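Local coordinates for cytoplasmic protein (Cryptococcus neoformans var. grubii serotype A, PDB 7LPO) that probably hydrolyses the beta-glucosidic bond of steryl glucosides, as a sterylglucosidase of glycoside hydrolase family 5, at residues L36-V41 / C565-I570; G445-S450 / G513-L518. All coordinates share one frame; numbering follows the deposited sequence.

How the contacts relate
Both contacts are buried and belong to one (beta/alpha)8 barrel, but their pairing differs: contact 1 is a parallel ladder of three bridges, contact 2 a single bridge, and side chains set each seam apart. Contact 1 joins strand 35-43 to strand 567-570, the first and last of the barrel, and so closes the ring. Contact 2 lies two seams away, joining strand 447-449 to the lead-in of strand 518-522, which in turn pairs with 567-570. The chemistry differs: contact 1 buries an arginine and an amide, whereas contact 2 is mostly backbone, a cysteine and a tyrosine ring. Their centres are 13 Å apart, and they meet where Asn567 ND2 probably hydrogen-bonds Thr517 O, 3.0 Å away.

Contact 1: residues L36-V41 / C565-I570; sequences LVLRGV and CLNYAI
Arg39 lies across Tyr568, its partner in the parallel pairing of strands 39-41 and 567-570. CB starts 4.2 Å from Tyr568 O. CG then sits over one face of the Tyr568 ring, 3.8 Å from its centroid, in a CH-pi contact. The chain runs fully extended from there to NE, carrying CD to within 3.5 Å of Tyr568 CZ. The guanidinium, turned 33° from the ring plane, has Tyr568 CE2 over one face, close to NE and CZ, while its edge takes Leu566 O side-on: NE binds this oxygen at 3.1 Å and NH2 at 3.2 Å. At the tip NH1 lies near Tyr568 OH, and NH2 also forms a salt bridge with Asp561.

Beside the arginine runs the parallel backbone ladder. Tyr568 N donates to Leu38 O (3.0 Å), Gly40 N to Tyr568 O, and Ile570 N to Gly40 O (2.9 Å). Before it, Asn567 stands in for a backbone carbonyl: its CG lies beside the backbone N (chi1 -50°), and OD1 accepts Leu38 N at 2.7 Å in an almost straight bond (169°). Its ND2 shares a water with Leu36 O.

The Arg39 side chain thus lies at the closing seam of the family 5 barrel. A buried guanidinium is accommodated here by a doubly gripped carbonyl, the rim of the Tyr568 ring and Asp561, whose negative charge probably offsets much of the cost of burying the arginine.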
# COMPACT_ATOMS: atom_id res chain seq x y z
N LEU A 36 14.77 13.75 10.20
CA LEU A 36 13.67 13.02 10.81
C LEU A 36 13.49 11.66 10.15
O LEU A 36 13.66 11.53 8.93
CB LEU A 36 12.37 13.81 10.71
CG LEU A 36 12.39 15.23 11.26
CD1 LEU A 36 11.07 15.93 10.99
CD2 LEU A 36 12.71 15.24 12.75
N VAL A 37 13.14 10.66 10.95
CA VAL A 37 12.75 9.34 10.46
C VAL A 37 11.31 9.10 10.87
O VAL A 37 10.99 9.16 12.07
CB VAL A 37 13.67 8.23 10.98
CG1 VAL A 37 13.13 6.85 10.54
CG2 VAL A 37 15.10 8.43 10.50
N LEU A 38 10.45 8.83 9.89
CA LEU A 38 9.03 8.63 10.13
C LEU A 38 8.71 7.15 9.96
O LEU A 38 8.93 6.58 8.89
CB LEU A 38 8.18 9.47 9.18
CG LEU A 38 8.34 10.98 9.31
CD1 LEU A 38 7.55 11.66 8.19
CD2 LEU A 38 7.90 11.48 10.67
N ARG A 39 8.16 6.55 11.01
CA ARG A 39 7.85 5.13 11.03
C ARG A 39 6.51 4.92 11.69
O ARG A 39 6.20 5.53 12.72
CB ARG A 39 8.94 4.34 11.76
CG ARG A 39 10.16 4.15 10.89
CD ARG A 39 11.31 3.44 11.61
NE ARG A 39 12.42 3.30 10.68
CZ ARG A 39 13.52 2.59 10.90
NH1 ARG A 39 13.67 1.92 12.04
NH2 ARG A 39 14.46 2.54 9.96
N GLY A 40 5.71 4.05 11.09
CA GLY A 40 4.39 3.80 11.60
C GLY A 40 3.69 2.68 10.86
O GLY A 40 4.34 1.72 10.43
N VAL A 41 2.37 2.81 10.69
CA VAL A 41 1.54 1.74 10.16
C VAL A 41 0.52 2.33 9.19
O VAL A 41 0.22 3.53 9.22
CB VAL A 41 0.81 0.97 11.28
CG1 VAL A 41 1.80 0.47 12.29
CG2 VAL A 41 -0.22 1.90 11.97
N CYS A 565 18.29 3.15 6.39
CA CYS A 565 17.73 4.09 7.37
C CYS A 565 16.43 4.73 6.86
O CYS A 565 16.27 5.95 6.85
CB CYS A 565 18.76 5.16 7.74
SG CYS A 565 20.22 4.53 8.63
N LEU A 566 15.49 3.88 6.48
CA LEU A 566 14.33 4.32 5.72
C LEU A 566 13.14 4.70 6.61
O LEU A 566 12.98 4.23 7.74
CB LEU A 566 13.88 3.22 4.75
CG LEU A 566 14.61 3.12 3.42
CD1 LEU A 566 14.33 1.76 2.78
CD2 LEU A 566 14.19 4.25 2.49
N ASN A 567 12.32 5.59 6.07
CA ASN A 567 10.97 5.81 6.56
C ASN A 567 10.06 4.70 6.05
O ASN A 567 10.27 4.15 4.96
CB ASN A 567 10.45 7.17 6.10
CG ASN A 567 11.43 8.30 6.37
OD1 ASN A 567 11.67 8.69 7.51
ND2 ASN A 567 12.00 8.84 5.31
N TYR A 568 9.05 4.34 6.84
CA TYR A 568 8.13 3.33 6.32
C TYR A 568 6.84 3.27 7.11
O TYR A 568 6.74 3.76 8.23
CB TYR A 568 8.79 1.95 6.29
CG TYR A 568 9.29 1.43 7.63
CD1 TYR A 568 8.42 0.91 8.57
CD2 TYR A 568 10.64 1.46 7.94
CE1 TYR A 568 8.87 0.43 9.78
CE2 TYR A 568 11.10 0.97 9.16
CZ TYR A 568 10.21 0.46 10.07
OH TYR A 568 10.67 -0.02 11.27
N ALA A 569 5.84 2.65 6.47
CA ALA A 569 4.53 2.39 7.06
C ALA A 569 4.26 0.90 6.89
O ALA A 569 4.13 0.41 5.77
CB ALA A 569 3.44 3.23 6.40
N ILE A 570 4.20 0.19 8.02
CA ILE A 570 3.90 -1.23 8.01
C ILE A 570 2.45 -1.47 7.59
O ILE A 570 1.53 -0.80 8.06
CB ILE A 570 4.17 -1.83 9.40
CG1 ILE A 570 5.63 -1.63 9.80
CG2 ILE A 570 3.77 -3.29 9.40
CD1 ILE A 570 5.92 -2.00 11.26
O HOH W 1 14.15 10.89 6.15

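Contact 2: residues G445-S450 / G513-L518; sequences GRACSS and GNYPTL
Ser449 O accepts the shortest hydrogen bond of this contact, from Leu518 N at 2.8 Å, and Thr517 CA adds a C-H contact to the same oxygen at 3.4 Å. Ser449 N completes the bridge by donating to Pro516 O, 3.0 Å away, so that one residue grips both neighbours of Thr517. Cys448, one residue earlier, packs on the same seam: with SG anti to its backbone N (chi1 173°), the sulfur lies 3.8 Å from Leu518 CB and 4.0 Å from Pro516 CB, and Phe28 touches both Cys448 and Pro516.

The two touching runs point the same way, 24° apart, as expected of adjacent strands in a (beta/alpha)8 barrel. Here strand 447-449 meets the entry to strand 518-522, and helix 490-512 leads directly into this entry; Thr508 of that helix binds the Thr517 hydroxyl and also touches the side chain of Ser449.

At the other end, where the backbones diverge, the Tyr515 side chain reaches across. Ala447 CB sits over one face of its ring, 4.2 Å from the centroid and 19° off the normal, in a CH-pi contact, and Ala447 O comes within 3.2 Å of Tyr515 CD1. Gly445 CA lies in the ring plane, close against Tyr515 OH. Gly445 N makes a weak hydrogen bond of 3.3 Å to Tyr515 OH, while Glu440 takes the hydroxyl with OE1 and the Gly445 amide with OE2.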
# COMPACT_ATOMS: atom_id res chain seq x y z
N GLY A 445 10.13 21.09 -5.12
CA GLY A 445 10.95 20.86 -3.94
C GLY A 445 10.21 20.33 -2.74
O GLY A 445 10.66 20.52 -1.61
N ARG A 446 9.09 19.65 -2.94
CA ARG A 446 8.31 19.17 -1.81
C ARG A 446 7.67 17.84 -2.19
O ARG A 446 6.47 17.74 -2.48
CB ARG A 446 7.26 20.20 -1.38
CG ARG A 446 6.64 19.90 -0.04
CD ARG A 446 6.40 21.17 0.77
NE ARG A 446 5.76 20.83 2.04
CZ ARG A 446 6.42 20.33 3.08
NH1 ARG A 446 7.73 20.16 3.00
NH2 ARG A 446 5.77 20.02 4.19
N ALA A 447 8.49 16.78 -2.16
CA ALA A 447 8.06 15.48 -2.62
C ALA A 447 8.84 14.39 -1.89
O ALA A 447 9.85 14.65 -1.24
CB ALA A 447 8.25 15.35 -4.14
N CYS A 448 8.36 13.16 -2.03
CA CYS A 448 8.94 12.00 -1.37
C CYS A 448 8.51 10.78 -2.17
O CYS A 448 7.34 10.65 -2.52
CB CYS A 448 8.47 11.88 0.09
SG CYS A 448 8.97 10.36 0.97
N SER A 449 9.46 9.91 -2.48
CA SER A 449 9.16 8.67 -3.19
C SER A 449 8.55 7.68 -2.20
O SER A 449 9.04 7.54 -1.08
CB SER A 449 10.44 8.11 -3.81
OG SER A 449 10.17 6.97 -4.59
N SER A 450 7.48 7.01 -2.61
CA SER A 450 6.72 6.14 -1.70
C SER A 450 6.45 4.78 -2.33
O SER A 450 5.30 4.35 -2.43
CB SER A 450 5.42 6.82 -1.28
OG SER A 450 4.56 7.08 -2.38
N GLY A 513 15.31 12.99 -7.82
CA GLY A 513 16.20 14.01 -7.31
C GLY A 513 16.55 13.73 -5.86
O GLY A 513 16.43 12.61 -5.37
N ASN A 514 17.00 14.78 -5.17
CA ASN A 514 17.41 14.66 -3.78
C ASN A 514 16.17 14.86 -2.90
O ASN A 514 15.87 15.95 -2.40
CB ASN A 514 18.52 15.64 -3.46
CG ASN A 514 19.88 15.10 -3.86
OD1 ASN A 514 20.57 14.47 -3.06
ND2 ASN A 514 20.25 15.33 -5.11
N TYR A 515 15.45 13.77 -2.73
CA TYR A 515 14.19 13.72 -2.00
C TYR A 515 14.23 12.53 -1.06
O TYR A 515 14.99 11.58 -1.27
CB TYR A 515 13.00 13.58 -2.96
CG TYR A 515 12.68 14.82 -3.73
CD1 TYR A 515 12.12 15.92 -3.10
CD2 TYR A 515 12.90 14.89 -5.10
CE1 TYR A 515 11.79 17.06 -3.80
CE2 TYR A 515 12.60 16.04 -5.81
CZ TYR A 515 12.04 17.12 -5.15
OH TYR A 515 11.72 18.25 -5.85
N PRO A 516 13.40 12.54 -0.03
CA PRO A 516 13.32 11.37 0.86
C PRO A 516 12.64 10.20 0.17
O PRO A 516 11.98 10.34 -0.86
CB PRO A 516 12.50 11.87 2.05
CG PRO A 516 12.44 13.37 1.91
CD PRO A 516 12.56 13.65 0.43
N THR A 517 12.83 9.02 0.76
CA THR A 517 12.12 7.81 0.38
C THR A 517 11.38 7.27 1.60
O THR A 517 11.92 7.26 2.71
CB THR A 517 13.07 6.74 -0.15
OG1 THR A 517 13.85 7.27 -1.24
CG2 THR A 517 12.27 5.53 -0.63
N LEU A 518 10.14 6.82 1.38
CA LEU A 518 9.35 6.22 2.45
C LEU A 518 8.69 4.98 1.88
O LEU A 518 8.03 5.05 0.84
CB LEU A 518 8.31 7.21 2.97
CG LEU A 518 7.43 6.82 4.15
CD1 LEU A 518 6.83 8.06 4.81
CD2 LEU A 518 6.33 5.90 3.70